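Local coordinates for periplasmic branched-chain amino acid-binding protein (Burkholderia mallei, PDB 3I09), which probably captures branched-chain amino acids or related small carboxylates in the periplasm for an ABC transporter, and here holds acetoacetic acid, at residues L156-N159 against T160-V164; G240-T243 against T244-L247. All coordinates share one frame; numbering follows the deposited sequence. Where two conformers were deposited one is given.

Contact 1 (L156-N159 against T160-V164)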
loop_
_atom_site.group_PDB
_atom_site.type_symbol
_atom_site.label_atom_id
_atom_site.label_comp_id
_atom_site.label_asym_id
_atom_site.label_seq_id
_atom_site.Cartn_x
_atom_site.Cartn_y
_atom_site.Cartn_z
ATOM N N LEU A 156 -4.715 -3.211 10.653
ATOM C CA LEU A 156 -5.457 -2.009 10.280
ATOM C C LEU A 156 -6.553 -1.784 11.287
ATOM O O LEU A 156 -6.784 -0.658 11.678
ATOM C CB LEU A 156 -6.032 -2.105 8.865
ATOM C CG LEU A 156 -6.881 -0.940 8.329
ATOM C CD1 LEU A 156 -6.136 0.430 8.396
ATOM C CD2 LEU A 156 -7.241 -1.259 6.889
ATOM N N GLU A 157 -7.210 -2.857 11.718
ATOM C CA GLU A 157 -8.229 -2.749 12.756
ATOM C C GLU A 157 -7.604 -2.193 14.038
ATOM O O GLU A 157 -8.179 -1.329 14.698
ATOM C CB GLU A 157 -8.908 -4.110 13.024
ATOM C CG GLU A 157 -9.931 -4.072 14.183
ATOM C CD GLU A 157 -10.504 -5.440 14.566
ATOM O OE1 GLU A 157 -10.825 -6.262 13.679
ATOM O OE2 GLU A 157 -10.672 -5.684 15.775
ATOM N N LYS A 158 -6.431 -2.686 14.407
ATOM C CA LYS A 158 -5.808 -2.186 15.639
ATOM C C LYS A 158 -5.422 -0.698 15.555
ATOM O O LYS A 158 -5.739 0.068 16.467
ATOM C CB LYS A 158 -4.596 -3.035 16.050
ATOM C CG LYS A 158 -3.738 -2.484 17.183
ATOM C CD LYS A 158 -4.439 -2.496 18.500
ATOM C CE LYS A 158 -3.434 -2.559 19.680
ATOM N NZ LYS A 158 -2.450 -1.424 19.665
ATOM N N ASN A 159 -4.771 -0.295 14.455
ATOM C CA ASN A 159 -4.376 1.113 14.280
ATOM C C ASN A 159 -5.633 1.981 14.296
ATOM O O ASN A 159 -5.683 3.020 14.925
ATOM C CB ASN A 159 -3.670 1.336 12.935
ATOM C CG ASN A 159 -2.241 0.792 12.867
ATOM O OD1 ASN A 159 -1.889 0.163 11.884
ATOM N ND2 ASN A 159 -1.416 1.049 13.880
ATOM N N THR A 160 -6.662 1.557 13.583
ATOM C CA THR A 160 -7.870 2.387 13.438
ATOM C C THR A 160 -8.649 2.458 14.761
ATOM O O THR A 160 -9.104 3.544 15.162
ATOM C CB THR A 160 -8.746 1.924 12.276
ATOM O OG1 THR A 160 -7.959 1.840 11.065
ATOM C CG2 THR A 160 -9.952 2.883 12.054
ATOM N N ALA A 161 -8.809 1.321 15.442
ATOM C CA ALA A 161 -9.449 1.310 16.759
ATOM C C ALA A 161 -8.745 2.253 17.733
ATOM O O ALA A 161 -9.404 2.992 18.509
ATOM C CB ALA A 161 -9.533 -0.118 17.354
ATOM N N ASP A 162 -7.424 2.219 17.718
ATOM C CA ASP A 162 -6.628 3.113 18.583
ATOM C C ASP A 162 -6.889 4.586 18.264
ATOM O O ASP A 162 -7.076 5.393 19.189
ATOM C CB ASP A 162 -5.140 2.826 18.479
ATOM C CG ASP A 162 -4.729 1.511 19.155
ATOM O OD1 ASP A 162 -5.507 0.929 19.964
ATOM O OD2 ASP A 162 -3.611 1.048 18.857
ATOM N N VAL A 163 -6.945 4.944 16.976
ATOM C CA VAL A 163 -7.269 6.333 16.576
ATOM C C VAL A 163 -8.673 6.750 16.989
ATOM O O VAL A 163 -8.865 7.842 17.567
ATOM C CB VAL A 163 -7.048 6.547 15.067
ATOM C CG1 VAL A 163 -7.599 7.904 14.589
ATOM C CG2 VAL A 163 -5.596 6.428 14.757
ATOM N N VAL A 164 -9.653 5.876 16.730
ATOM C CA VAL A 164 -11.026 6.128 17.134
ATOM C C VAL A 164 -11.116 6.430 18.637
ATOM O O VAL A 164 -11.699 7.452 19.057
ATOM C CB VAL A 164 -11.977 4.958 16.731
ATOM C CG1 VAL A 164 -13.381 5.122 17.406
ATOM C CG2 VAL A 164 -12.121 4.912 15.199
HETATM O O HOH W 1 -2.062 1.815 16.841
#
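Thr160 returns to the carbonyl of Leu156 twice, one helical turn back. Its OG1 donates to Leu156 O at 2.8 Å, and its backbone N reaches the same oxygen at 2.9 Å with an N-H...O angle of 157°. The two donors approach from opposite faces of the carbonyl plane, giving this oxygen two bonds. Thr160 OG1 lies beside its own backbone N (chi1 -53°), which turns the hydroxyl back along the helix, and Leu156 CD1 packs alongside it at 3.5 Å. On another side of the turn, Lys158 and Asp162 form an i to i+4 salt bridge: Lys158 NZ meets the syn lone pair of Asp162 OD2 at 2.8 Å, the lysine chain bending at chi2 and chi4 to bring its amine over. Both pairs ride on helix 151-166, the crossover of the beta-alpha-beta unit that joins strands 142-148 and 170-177. A water accepts from Asn159 ND2 and donates to Asp162 OD2 at 2.7 Å, tying the amide to the charged pair. Asn159 is anchored further out, OD1 to Thr124 and ND2 to Asp106, while Ala128 of helix 124-137 and Phe145 of strand 142-148 pack against Thr160.

Contact 2 (G240-T243 against T244-L247)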
loop_
_atom_site.group_PDB
_atom_site.type_symbol
_atom_site.label_atom_id
_atom_site.label_comp_id
_atom_site.label_asym_id
_atom_site.label_seq_id
_atom_site.Cartn_x
_atom_site.Cartn_y
_atom_site.Cartn_z
ATOM N N GLY A 240 -17.895 2.073 -9.323
ATOM C CA GLY A 240 -18.564 3.215 -9.913
ATOM C C GLY A 240 -18.812 4.333 -8.892
ATOM O O GLY A 240 -18.923 4.102 -7.669
ATOM N N LEU A 241 -18.875 5.559 -9.408
ATOM C CA LEU A 241 -19.092 6.754 -8.577
ATOM C C LEU A 241 -20.460 6.820 -7.944
ATOM O O LEU A 241 -20.604 7.334 -6.841
ATOM C CB LEU A 241 -18.840 8.035 -9.388
ATOM C CG LEU A 241 -17.394 8.258 -9.802
ATOM C CD1 LEU A 241 -17.306 9.555 -10.640
ATOM C CD2 LEU A 241 -16.441 8.278 -8.578
ATOM N N GLU A 242 -21.485 6.301 -8.609
ATOM C CA GLU A 242 -22.809 6.397 -8.018
ATOM C C GLU A 242 -22.807 5.707 -6.618
ATOM O O GLU A 242 -23.359 6.233 -5.667
ATOM C CB GLU A 242 -23.858 5.766 -8.928
ATOM C CG GLU A 242 -25.262 5.784 -8.324
ATOM C CD GLU A 242 -25.814 7.175 -8.188
ATOM O OE1 GLU A 242 -25.423 8.051 -9.003
ATOM O OE2 GLU A 242 -26.650 7.390 -7.268
ATOM N N THR A 243 -22.116 4.584 -6.511
ATOM C CA THR A 243 -22.038 3.817 -5.256
ATOM C C THR A 243 -21.011 4.396 -4.284
ATOM O O THR A 243 -21.236 4.366 -3.065
ATOM C CB THR A 243 -21.686 2.364 -5.549
ATOM O OG1 THR A 243 -22.787 1.747 -6.239
ATOM C CG2 THR A 243 -21.342 1.561 -4.232
ATOM N N THR A 244 -19.897 4.928 -4.792
ATOM C CA THR A 244 -18.767 5.358 -3.915
ATOM C C THR A 244 -18.724 6.831 -3.536
ATOM O O THR A 244 -17.937 7.244 -2.675
ATOM C CB THR A 244 -17.402 4.961 -4.511
ATOM O OG1 THR A 244 -17.332 5.391 -5.877
ATOM C CG2 THR A 244 -17.225 3.449 -4.439
ATOM N N GLN A 245 -19.552 7.641 -4.185
ATOM C CA GLN A 245 -19.541 9.090 -3.944
ATOM C C GLN A 245 -19.633 9.382 -2.433
ATOM O O GLN A 245 -20.444 8.780 -1.713
ATOM C CB GLN A 245 -20.702 9.792 -4.649
ATOM C CG GLN A 245 -22.093 9.267 -4.304
ATOM C CD GLN A 245 -23.152 9.923 -5.153
ATOM O OE1 GLN A 245 -23.251 11.151 -5.160
ATOM N NE2 GLN A 245 -23.935 9.118 -5.907
ATOM N N GLY A 246 -18.799 10.319 -1.995
ATOM C CA GLY A 246 -18.770 10.784 -0.628
ATOM C C GLY A 246 -17.914 9.993 0.295
ATOM O O GLY A 246 -17.696 10.424 1.419
ATOM N N LEU A 247 -17.410 8.842 -0.128
ATOM C CA LEU A 247 -16.481 8.095 0.734
ATOM C C LEU A 247 -15.200 8.887 0.921
ATOM O O LEU A 247 -14.679 9.508 -0.036
ATOM C CB LEU A 247 -16.160 6.718 0.148
ATOM C CG LEU A 247 -17.307 5.688 0.182
ATOM C CD1 LEU A 247 -16.904 4.440 -0.570
ATOM C CD2 LEU A 247 -17.772 5.337 1.624
HETATM O O HOH W 2 -25.957 10.491 -7.453
HETATM O O HOH W 3 -21.610 6.472 -1.300
#
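Glu242 and Gln245 run side by side and point the same way, but their flat ends are turned almost perpendicular, with carboxylate and amide planes 88° apart. The amide is directed at the backbone: Gln245 NE2 donates to Glu242 O at 3.0 Å, nearly straight (N-H...O 172°), and that oxygen lies in the amide plane. Gln245 CG sits between its own backbone N and carbonyl carbon (chi1 56°), and the chain then extends back over the helix end. A water completes the link, donating to Glu242 OE1 at 2.9 Å and accepting from Gln245 NE2.

Thr244 turns to a different carbonyl. Its OG1 donates to Gly240 O at 2.7 Å from well above the carbonyl plane, whereas Thr244 N bonds to the same oxygen at 3.1 Å within that plane. Leu241 crosses this threonine at an angle, its CD2 4.1 Å from Thr244 OG1. Gly240 is the N-cap of the short helix 241-244. At the other end Gln245 N bonds to Leu241 O at 2.9 Å, and a type II beta turn from Thr244 to Leu247 leads the chain out; a second water donates to both Thr243 O and Gln245 O.

Val236 of helix 233-239 packs against Leu241 and Thr244, while Val338 of strand 329-338 touches both and takes part in backbone hydrogen bonds with Gly246 and Leu247, where the chain enters strand 248-251.

In the fold
Contacts 1 and 2 follow one another along the chain, with centres 24 Å apart and nearest atoms about 13 Å apart, so they do not touch. Contact 1 belongs to the helix that connects inner strand 142-148 to edge strand 170-177 of the four-stranded parallel sheet; contact 2 lies beyond that sheet's last strand, 225-228, at the approach to the antiparallel sheet. The side chain of Leu156 in contact 1 is about 8 Å from the bound acetoacetic acid, and the pocket residues Tyr150 and Phe152 flank the start of helix 151-166. Contact 2 is a surface turn, its centre 21 Å from the chain centre against 17 Å for contact 1.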